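Local coordinates for outer membrane porin protein 32 (Delftia acidovorans, PDB 2FGQ) that forms anion-selective channels across the bacterial outer membrane as a homotrimeric porin, at residues Ile9-Val14 with Ser32-Ser37; Asp235-Ser240 with Asp263-Asp268; Val255-Ala260 with His272-Gly277. One frame throughout, in Å; residues are numbered along the deposited sequence.

Contact 1. Residues Ile9-Val14 with Ser32-Ser37; sequences IVDTNV and SGASTS
The carboxylate of Asp11 is gripped by three successive backbone N-H groups of the loop 32-37. Asp11 OD2 accepts two of them, from Ala34 N at 2.9 Å on its syn side and from Ser35 N at 3.0 Å on its anti side, both donors lying on the same face of the carboxylate plane. Asp11 OD1 takes the third, from Gly33 N at 3.1 Å, which arrives from above that plane, 52° out of it. CG stands anti to the backbone N of Asp11 (chi1 176°), which places CG on the side facing loop 32-37. Tyr289 gives OD1 a further hydrogen bond through its hydroxyl, so both oxygens are held, and this clustering of donors would favour the ionised form of the buried acid.

The backbone of Asp11 is engaged as well. Asp11 O accepts from Ser32 N at 2.9 Å, with the donor well above the carbonyl plane, and Asp11 N donates to Ser37 OG at 3.0 Å. Within the loop, Ser37 N gives a nearly straight bond to Ser32 OG (2.8 Å, 176°), tying its two ends together. Water 1 joins Ser37 OG to Thr12 OG1.

Packing is lighter and lies toward Ile9, whose CD1 rests on Ser35 CB at 3.9 Å. Ser37 CA approaches Ile9 O in a CA-H...O contact. Val10 and Thr12, on the reverse face of the strand, pack on Val79 of a neighbouring subunit.

The arrangement is an irregular loop interrupting strand 26-48 of the porin barrel, anchored on the preceding strand 4-17 by one aspartate. From this loop Thr36 reaches the D-malate pocket, its OG1 hydrogen-bonded to the ligand.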
loop_
_atom_site.group_PDB
_atom_site.type_symbol
_atom_site.label_atom_id
_atom_site.label_comp_id
_atom_site.label_asym_id
_atom_site.label_seq_id
_atom_site.Cartn_x
_atom_site.Cartn_y
_atom_site.Cartn_z
ATOM N N ILE A 9 -7.640 13.579 -4.361
ATOM C CA ILE A 9 -8.845 13.665 -5.175
ATOM C C ILE A 9 -9.505 12.306 -5.183
ATOM O O ILE A 9 -8.870 11.310 -5.465
ATOM C CB ILE A 9 -8.576 14.097 -6.664
ATOM C CG1 ILE A 9 -7.786 15.396 -6.742
ATOM C CG2 ILE A 9 -9.885 14.184 -7.419
ATOM C CD1 ILE A 9 -7.453 15.849 -8.147
ATOM N N VAL A 10 -10.808 12.276 -4.917
ATOM C CA VAL A 10 -11.599 11.081 -5.196
ATOM C C VAL A 10 -12.591 11.455 -6.315
ATOM O O VAL A 10 -13.459 12.313 -6.133
ATOM C CB VAL A 10 -12.341 10.511 -3.975
ATOM C CG1 VAL A 10 -13.026 9.236 -4.373
ATOM C CG2 VAL A 10 -11.389 10.262 -2.841
ATOM N N ASP A 11 -12.417 10.813 -7.447
ATOM C CA ASP A 11 -13.235 11.028 -8.642
ATOM C C ASP A 11 -13.775 9.646 -9.012
ATOM O O ASP A 11 -13.012 8.736 -9.370
ATOM C CB ASP A 11 -12.385 11.636 -9.755
ATOM C CG ASP A 11 -13.123 11.797 -11.048
ATOM O OD1 ASP A 11 -13.960 10.916 -11.395
ATOM O OD2 ASP A 11 -12.863 12.768 -11.798
ATOM N N THR A 12 -15.091 9.486 -8.847
ATOM C CA THR A 12 -15.770 8.219 -9.087
ATOM C C THR A 12 -17.001 8.486 -9.927
ATOM O O THR A 12 -17.660 9.518 -9.776
ATOM C CB THR A 12 -16.084 7.543 -7.740
ATOM O OG1 THR A 12 -14.853 7.297 -7.073
ATOM C CG2 THR A 12 -16.704 6.173 -7.890
ATOM N N ASN A 13 -17.286 7.542 -10.816
ATOM C CA ASN A 13 -18.320 7.749 -11.829
ATOM C C ASN A 13 -19.124 6.477 -12.086
ATOM O O ASN A 13 -18.759 5.383 -11.694
ATOM C CB ASN A 13 -17.729 8.292 -13.169
ATOM C CG ASN A 13 -16.583 7.420 -13.704
ATOM O OD1 ASN A 13 -16.770 6.210 -13.944
ATOM N ND2 ASN A 13 -15.399 8.023 -13.917
ATOM N N VAL A 14 -20.234 6.655 -12.781
ATOM C CA VAL A 14 -20.857 5.582 -13.524
ATOM C C VAL A 14 -20.440 5.753 -14.990
ATOM O O VAL A 14 -20.338 6.861 -15.492
ATOM C CB VAL A 14 -22.394 5.573 -13.345
ATOM C CG1 VAL A 14 -23.027 4.576 -14.242
ATOM C CG2 VAL A 14 -22.748 5.265 -11.897
ATOM N N SER A 32 -12.046 8.415 -12.040
ATOM C CA SER A 32 -11.063 9.280 -12.657
ATOM C C SER A 32 -11.497 9.764 -14.044
ATOM O O SER A 32 -10.716 9.774 -15.003
ATOM C CB SER A 32 -9.713 8.564 -12.647
ATOM O OG SER A 32 -9.263 8.369 -11.320
ATOM N N GLY A 33 -12.739 10.243 -14.131
ATOM C CA GLY A 33 -13.283 10.744 -15.384
ATOM C C GLY A 33 -12.935 12.181 -15.691
ATOM O O GLY A 33 -12.859 12.539 -16.861
ATOM N N ALA A 34 -12.779 13.009 -14.659
ATOM C CA ALA A 34 -12.462 14.443 -14.795
ATOM C C ALA A 34 -11.017 14.747 -14.341
ATOM O O ALA A 34 -10.308 15.503 -14.979
ATOM C CB ALA A 34 -13.458 15.292 -14.034
ATOM N N SER A 35 -10.575 14.152 -13.241
ATOM C CA SER A 35 -9.168 14.205 -12.802
ATOM C C SER A 35 -8.795 12.856 -12.268
ATOM O O SER A 35 -9.636 12.162 -11.698
ATOM C CB SER A 35 -8.978 15.228 -11.696
ATOM O OG SER A 35 -9.295 16.543 -12.107
ATOM N N THR A 36 -7.539 12.484 -12.393
ATOM C CA THR A 36 -7.119 11.227 -11.800
ATOM C C THR A 36 -7.203 11.270 -10.283
ATOM O O THR A 36 -6.678 12.164 -9.641
ATOM C CB THR A 36 -5.720 10.840 -12.267
ATOM O OG1 THR A 36 -5.680 10.818 -13.709
ATOM C CG2 THR A 36 -5.335 9.450 -11.758
ATOM N N SER A 37 -7.892 10.285 -9.732
ATOM C CA SER A 37 -8.001 10.146 -8.285
ATOM C C SER A 37 -6.643 9.859 -7.696
ATOM O O SER A 37 -5.865 9.117 -8.272
ATOM C CB SER A 37 -8.936 9.007 -7.888
ATOM O OG SER A 37 -10.210 9.119 -8.428
HETATM O O HOH W 1 -11.836 6.929 -7.168
#

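Contact 2. Residues Asp235-Ser240 with Asp263-Asp268; sequences DIKTNS and DQKAID
The side chain of Lys265 starts beside the carbonyl oxygen of Lys237: Lys265 CB lies 3.3 Å from Lys237 O, and CG, next along the chain, remains close to the same oxygen. At chi2 (-65°) the chain bends, carrying CD off the extended path. Lys265 CE then passes 3.8 Å from Asn239 ND2, the two side chains crossing obliquely. At the tip, Lys265 NZ forms a salt bridge with Asp263 OD2 at 2.8 Å, meeting the carboxylate from above its plane. This ion pair stays within 263-268. The link across the strands is water 3, which donates to Asp263 OD2 and accepts from Asn239 ND2; the other end of that amide, OD1, is bonded to Gln225.

The backbones of Asn239 and Asp263 form an antiparallel hydrogen-bonded pair, with Asp263 N to Asn239 O at 2.8 Å and Asn239 N to Asp263 O at 3.0 Å. Lys265 N continues the ladder to Lys237 O, almost in line with the carbonyl. One step on, water 2 takes over, donating to Lys237 O and accepting from Ala266 N.

On the other face Thr238 CG2 lies beside Gln264 CG. Further along, Ala266 CB touches Ile236 CG1 at 4.0 Å. Regular pairing followed by a water-bridged step marks the end, remote from its turn, of the antiparallel hairpin of strands 235-249 and 253-264 in the porin barrel.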
loop_
_atom_site.group_PDB
_atom_site.type_symbol
_atom_site.label_atom_id
_atom_site.label_comp_id
_atom_site.label_asym_id
_atom_site.label_seq_id
_atom_site.Cartn_x
_atom_site.Cartn_y
_atom_site.Cartn_z
ATOM N N ASP A 235 9.459 -0.672 -38.151
ATOM C CA ASP A 235 8.968 0.376 -37.288
ATOM C C ASP A 235 7.453 0.369 -37.180
ATOM O O ASP A 235 6.749 -0.023 -38.115
ATOM C CB ASP A 235 9.519 1.694 -37.782
ATOM C CG ASP A 235 8.830 2.194 -38.977
ATOM O OD1 ASP A 235 8.006 3.110 -38.821
ATOM O OD2 ASP A 235 9.040 1.757 -40.123
ATOM N N ILE A 236 6.969 0.731 -35.999
ATOM C CA ILE A 236 5.559 0.962 -35.747
ATOM C C ILE A 236 5.442 2.439 -35.463
ATOM O O ILE A 236 5.880 2.916 -34.408
ATOM C CB ILE A 236 5.061 0.085 -34.559
ATOM C CG1 ILE A 236 5.091 -1.383 -35.005
ATOM C CG2 ILE A 236 3.651 0.499 -34.124
ATOM C CD1 ILE A 236 4.720 -2.383 -33.947
ATOM N N LYS A 237 4.907 3.165 -36.444
ATOM C CA LYS A 237 4.839 4.616 -36.441
ATOM C C LYS A 237 3.372 5.028 -36.346
ATOM O O LYS A 237 2.540 4.527 -37.078
ATOM C CB LYS A 237 5.487 5.198 -37.719
ATOM C CG LYS A 237 5.483 6.689 -37.753
ATOM C CD LYS A 237 6.475 7.209 -38.833
ATOM C CE LYS A 237 5.824 7.372 -40.118
ATOM N NZ LYS A 237 6.878 7.820 -41.163
ATOM N N THR A 238 3.096 6.016 -35.504
ATOM C CA THR A 238 1.777 6.542 -35.333
ATOM C C THR A 238 1.844 8.064 -35.277
ATOM O O THR A 238 2.657 8.619 -34.525
ATOM C CB THR A 238 1.173 6.033 -33.999
ATOM O OG1 THR A 238 1.217 4.591 -33.957
ATOM C CG2 THR A 238 -0.305 6.413 -33.892
ATOM N N ASN A 239 1.018 8.726 -36.094
ATOM C CA ASN A 239 0.833 10.168 -36.054
ATOM C C ASN A 239 -0.495 10.454 -35.369
ATOM O O ASN A 239 -1.554 9.954 -35.804
ATOM C CB ASN A 239 0.825 10.731 -37.476
ATOM C CG ASN A 239 2.166 10.561 -38.201
ATOM O OD1 ASN A 239 3.218 10.526 -37.591
ATOM N ND2 ASN A 239 2.103 10.492 -39.547
ATOM N N SER A 240 -0.457 11.308 -34.353
ATOM C CA SER A 240 -1.635 11.610 -33.544
ATOM C C SER A 240 -1.882 13.109 -33.538
ATOM O O SER A 240 -0.952 13.892 -33.427
ATOM C CB SER A 240 -1.457 11.112 -32.101
ATOM O OG SER A 240 -1.213 9.707 -32.043
ATOM N N ASP A 263 -3.409 8.056 -36.726
ATOM C CA ASP A 263 -3.002 7.453 -37.980
ATOM C C ASP A 263 -1.937 6.410 -37.710
ATOM O O ASP A 263 -0.771 6.724 -37.493
ATOM C CB ASP A 263 -2.517 8.524 -38.933
ATOM C CG ASP A 263 -2.271 7.998 -40.320
ATOM O OD1 ASP A 263 -2.502 6.789 -40.583
ATOM O OD2 ASP A 263 -1.853 8.752 -41.209
ATOM N N GLN A 264 -2.380 5.157 -37.687
ATOM C CA GLN A 264 -1.601 4.019 -37.257
ATOM C C GLN A 264 -0.976 3.359 -38.472
ATOM O O GLN A 264 -1.586 2.518 -39.108
ATOM C CB GLN A 264 -2.513 3.055 -36.491
ATOM C CG GLN A 264 -3.112 3.713 -35.275
ATOM C CD GLN A 264 -4.450 3.110 -34.876
ATOM O OE1 GLN A 264 -5.548 3.611 -35.278
ATOM N NE2 GLN A 264 -4.383 2.042 -34.100
ATOM N N LYS A 265 0.245 3.764 -38.792
ATOM C CA LYS A 265 0.872 3.363 -40.070
ATOM C C LYS A 265 1.130 1.895 -40.189
ATOM O O LYS A 265 1.095 1.349 -41.295
ATOM C CB LYS A 265 2.157 4.142 -40.364
ATOM C CG LYS A 265 1.955 5.615 -40.367
ATOM C CD LYS A 265 1.040 6.074 -41.479
ATOM C CE LYS A 265 1.216 7.535 -41.800
ATOM N NZ LYS A 265 0.271 7.984 -42.863
ATOM N N ALA A 266 1.385 1.218 -39.080
ATOM C CA ALA A 266 1.752 -0.170 -39.157
ATOM C C ALA A 266 0.588 -1.050 -39.582
ATOM O O ALA A 266 0.828 -2.162 -40.051
ATOM C CB ALA A 266 2.326 -0.649 -37.815
ATOM N N ILE A 267 -0.645 -0.591 -39.398
ATOM C CA ILE A 267 -1.827 -1.318 -39.832
ATOM C C ILE A 267 -2.614 -0.544 -40.907
ATOM O O ILE A 267 -3.757 -0.894 -41.214
ATOM C CB ILE A 267 -2.735 -1.673 -38.584
ATOM C CG1 ILE A 267 -3.072 -0.411 -37.793
ATOM C CG2 ILE A 267 -2.004 -2.672 -37.717
ATOM C CD1 ILE A 267 -4.219 -0.555 -36.864
ATOM N N ASP A 268 -2.009 0.504 -41.461
ATOM C CA ASP A 268 -2.622 1.388 -42.472
ATOM C C ASP A 268 -4.062 1.741 -42.101
ATOM O O ASP A 268 -4.954 1.620 -42.918
ATOM C CB ASP A 268 -2.588 0.778 -43.905
ATOM C CG ASP A 268 -3.226 1.741 -44.988
ATOM O OD1 ASP A 268 -3.873 1.247 -45.968
ATOM O OD2 ASP A 268 -3.147 3.011 -44.938
HETATM O O HOH W 2 1.180 2.113 -36.244
HETATM O O HOH W 3 -0.631 11.086 -40.699
#

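Contact 3. Residues Val255-Ala260 with His272-Gly277; sequences VKLQYA and HQITLG. With SO4 (sulfate ion), chain F.
Tyr259 CG is set anti to its backbone N (chi1 172°) and His272 CG anti to its carbonyl carbon (chi1 -56°). The side chains run side by side, and Tyr259 OH comes to 2.6 Å from His272 ND1 in a short hydrogen bond at the edge of the imidazole. Both belong to an antiparallel hairpin of the 16-stranded porin barrel; the axes of segments 255-260 and 272-277 approach to 4.7 Å, with directions 174° apart.

Three hydrogen-bonded pairs, Lys256 with Gly277, Gln258 with Thr275 and Ala260 with Gln273, supply six backbone bonds. On the surface face, Ile274 CG1 lies at the edge of the Tyr259 ring, 4.0 Å from Tyr259 CD1, and Ile274 CG2 meets Leu257 CD2. Leu276 CD1 reaches Val255 CG2, extending this apolar row, which suits a lipid-facing wall.

The other face, with Lys256, Gln258, Gln273 and Thr275, is more polar. Gln273 NE2 donates to Thr275 OG1, which water 4 connects to Gln258 O. Loop residues Leu106 and Phe107 lie against this side, Leu106 O accepting from Lys256 NZ. The extended Lys256 chain also carries NZ to a sulfate ion, probably from the crystallisation liquor, with Lys256 NZ 2.7 Å from sulfate O2.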
loop_
_atom_site.group_PDB
_atom_site.type_symbol
_atom_site.label_atom_id
_atom_site.label_comp_id
_atom_site.label_asym_id
_atom_site.label_seq_id
_atom_site.Cartn_x
_atom_site.Cartn_y
_atom_site.Cartn_z
ATOM N N VAL A 255 -17.825 23.855 -20.610
ATOM C CA VAL A 255 -18.049 22.908 -21.676
ATOM C C VAL A 255 -16.737 22.709 -22.424
ATOM O O VAL A 255 -15.944 23.651 -22.573
ATOM C CB VAL A 255 -19.190 23.368 -22.630
ATOM C CG1 VAL A 255 -18.853 24.649 -23.343
ATOM C CG2 VAL A 255 -19.527 22.308 -23.615
ATOM N N LYS A 256 -16.523 21.486 -22.884
ATOM C CA LYS A 256 -15.306 21.112 -23.602
ATOM C C LYS A 256 -15.640 20.223 -24.790
ATOM O O LYS A 256 -16.482 19.341 -24.706
ATOM C CB LYS A 256 -14.330 20.318 -22.698
ATOM C CG LYS A 256 -13.958 20.914 -21.383
ATOM C CD LYS A 256 -13.303 19.817 -20.529
ATOM C CE LYS A 256 -13.113 20.220 -19.149
ATOM N NZ LYS A 256 -12.238 19.206 -18.491
ATOM N N LEU A 257 -14.940 20.438 -25.903
ATOM C CA LEU A 257 -15.107 19.658 -27.106
ATOM C C LEU A 257 -13.728 19.392 -27.704
ATOM O O LEU A 257 -12.943 20.320 -27.876
ATOM C CB LEU A 257 -15.943 20.474 -28.091
ATOM C CG LEU A 257 -16.865 19.949 -29.171
ATOM C CD1 LEU A 257 -16.841 20.742 -30.506
ATOM C CD2 LEU A 257 -17.040 18.501 -29.350
ATOM N N GLN A 258 -13.448 18.132 -28.014
ATOM C CA GLN A 258 -12.142 17.774 -28.553
ATOM C C GLN A 258 -12.282 16.742 -29.639
ATOM O O GLN A 258 -13.068 15.801 -29.522
ATOM C CB GLN A 258 -11.261 17.243 -27.440
ATOM C CG GLN A 258 -9.782 17.210 -27.768
ATOM C CD GLN A 258 -8.941 17.055 -26.489
ATOM O OE1 GLN A 258 -8.503 15.937 -26.150
ATOM N NE2 GLN A 258 -8.716 18.154 -25.797
ATOM N N TYR A 259 -11.526 16.951 -30.708
ATOM C CA TYR A 259 -11.437 16.024 -31.824
ATOM C C TYR A 259 -10.023 15.486 -31.908
ATOM O O TYR A 259 -9.071 16.245 -31.751
ATOM C CB TYR A 259 -11.786 16.763 -33.158
ATOM C CG TYR A 259 -11.513 15.907 -34.377
ATOM C CD1 TYR A 259 -12.425 14.969 -34.812
ATOM C CD2 TYR A 259 -10.283 15.991 -35.049
ATOM C CE1 TYR A 259 -12.142 14.141 -35.902
ATOM C CE2 TYR A 259 -10.000 15.191 -36.147
ATOM C CZ TYR A 259 -10.931 14.261 -36.561
ATOM O OH TYR A 259 -10.659 13.448 -37.647
ATOM N N ALA A 260 -9.862 14.194 -32.169
ATOM C CA ALA A 260 -8.548 13.603 -32.344
ATOM C C ALA A 260 -8.564 12.594 -33.489
ATOM O O ALA A 260 -9.593 12.015 -33.850
ATOM C CB ALA A 260 -8.073 12.922 -31.058
ATOM N N HIS A 272 -10.784 8.059 -35.511
ATOM C CA HIS A 272 -11.185 9.424 -35.242
ATOM C C HIS A 272 -11.995 9.419 -33.946
ATOM O O HIS A 272 -12.770 8.503 -33.673
ATOM C CB HIS A 272 -12.133 9.963 -36.362
ATOM C CG HIS A 272 -11.592 9.889 -37.758
ATOM N ND1 HIS A 272 -11.090 10.994 -38.407
ATOM C CD2 HIS A 272 -11.508 8.860 -38.639
ATOM C CE1 HIS A 272 -10.689 10.643 -39.622
ATOM N NE2 HIS A 272 -10.922 9.352 -39.783
ATOM N N GLN A 273 -11.889 10.480 -33.183
ATOM C CA GLN A 273 -12.584 10.561 -31.901
ATOM C C GLN A 273 -13.147 11.942 -31.692
ATOM O O GLN A 273 -12.517 12.920 -32.010
ATOM C CB GLN A 273 -11.632 10.271 -30.740
ATOM C CG GLN A 273 -12.390 10.028 -29.440
ATOM C CD GLN A 273 -11.509 9.749 -28.270
ATOM O OE1 GLN A 273 -10.392 9.228 -28.440
ATOM N NE2 GLN A 273 -11.999 10.098 -27.045
ATOM N N ILE A 274 -14.348 12.006 -31.145
ATOM C CA ILE A 274 -14.955 13.255 -30.710
ATOM C C ILE A 274 -15.446 13.053 -29.275
ATOM O O ILE A 274 -16.100 12.058 -28.973
ATOM C CB ILE A 274 -16.145 13.667 -31.610
ATOM C CG1 ILE A 274 -15.756 13.752 -33.064
ATOM C CG2 ILE A 274 -16.682 15.032 -31.167
ATOM C CD1 ILE A 274 -17.019 13.779 -33.998
ATOM N N THR A 275 -15.132 14.014 -28.414
ATOM C CA THR A 275 -15.571 14.006 -27.042
ATOM C C THR A 275 -16.147 15.347 -26.647
ATOM O O THR A 275 -15.525 16.385 -26.886
ATOM C CB THR A 275 -14.380 13.730 -26.142
ATOM O OG1 THR A 275 -13.688 12.579 -26.626
ATOM C CG2 THR A 275 -14.836 13.381 -24.709
ATOM N N LEU A 276 -17.334 15.293 -26.042
ATOM C CA LEU A 276 -17.986 16.426 -25.431
ATOM C C LEU A 276 -17.995 16.237 -23.915
ATOM O O LEU A 276 -18.344 15.171 -23.420
ATOM C CB LEU A 276 -19.424 16.532 -25.931
ATOM C CG LEU A 276 -20.212 17.675 -25.347
ATOM C CD1 LEU A 276 -19.769 19.042 -25.890
ATOM C CD2 LEU A 276 -21.713 17.421 -25.659
ATOM N N GLY A 277 -17.645 17.271 -23.181
ATOM C CA GLY A 277 -17.650 17.209 -21.726
ATOM C C GLY A 277 -18.272 18.434 -21.073
ATOM O O GLY A 277 -18.245 19.515 -21.612
HETATM S S SO4 F . -11.460 20.865 -15.333
HETATM O O1 SO4 F . -12.427 21.395 -14.362
HETATM O O2 SO4 F . -11.866 21.237 -16.697
HETATM O O3 SO4 F . -10.149 21.473 -15.067
HETATM O O4 SO4 F . -11.358 19.405 -15.216
HETATM O O HOH W 4 -11.998 13.314 -28.743
#

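How the contacts relate
All three contacts lie in one closed antiparallel barrel. Contacts 2 and 3 share strand 253-264: residues 255-260 pair with the following strand and residues 263-268 with the preceding one, so their segments alternate along the chain, and their centres are about 22 Å apart. Contact 1 comes earlier in sequence, yet its centre is only about 18 Å from that of contact 3, the nearest atoms being about 5 Å apart. The sulfate held in contact 3 is also bound by Arg329, which bonds Ser35 of contact 1. Contact 1 alone holds a residue of the D-malate pocket, Thr36; the side chain of Gln258 is about 12 Å from the malate. Contact 2 lies across the chain's centre from contact 1, their centres about 31 Å apart.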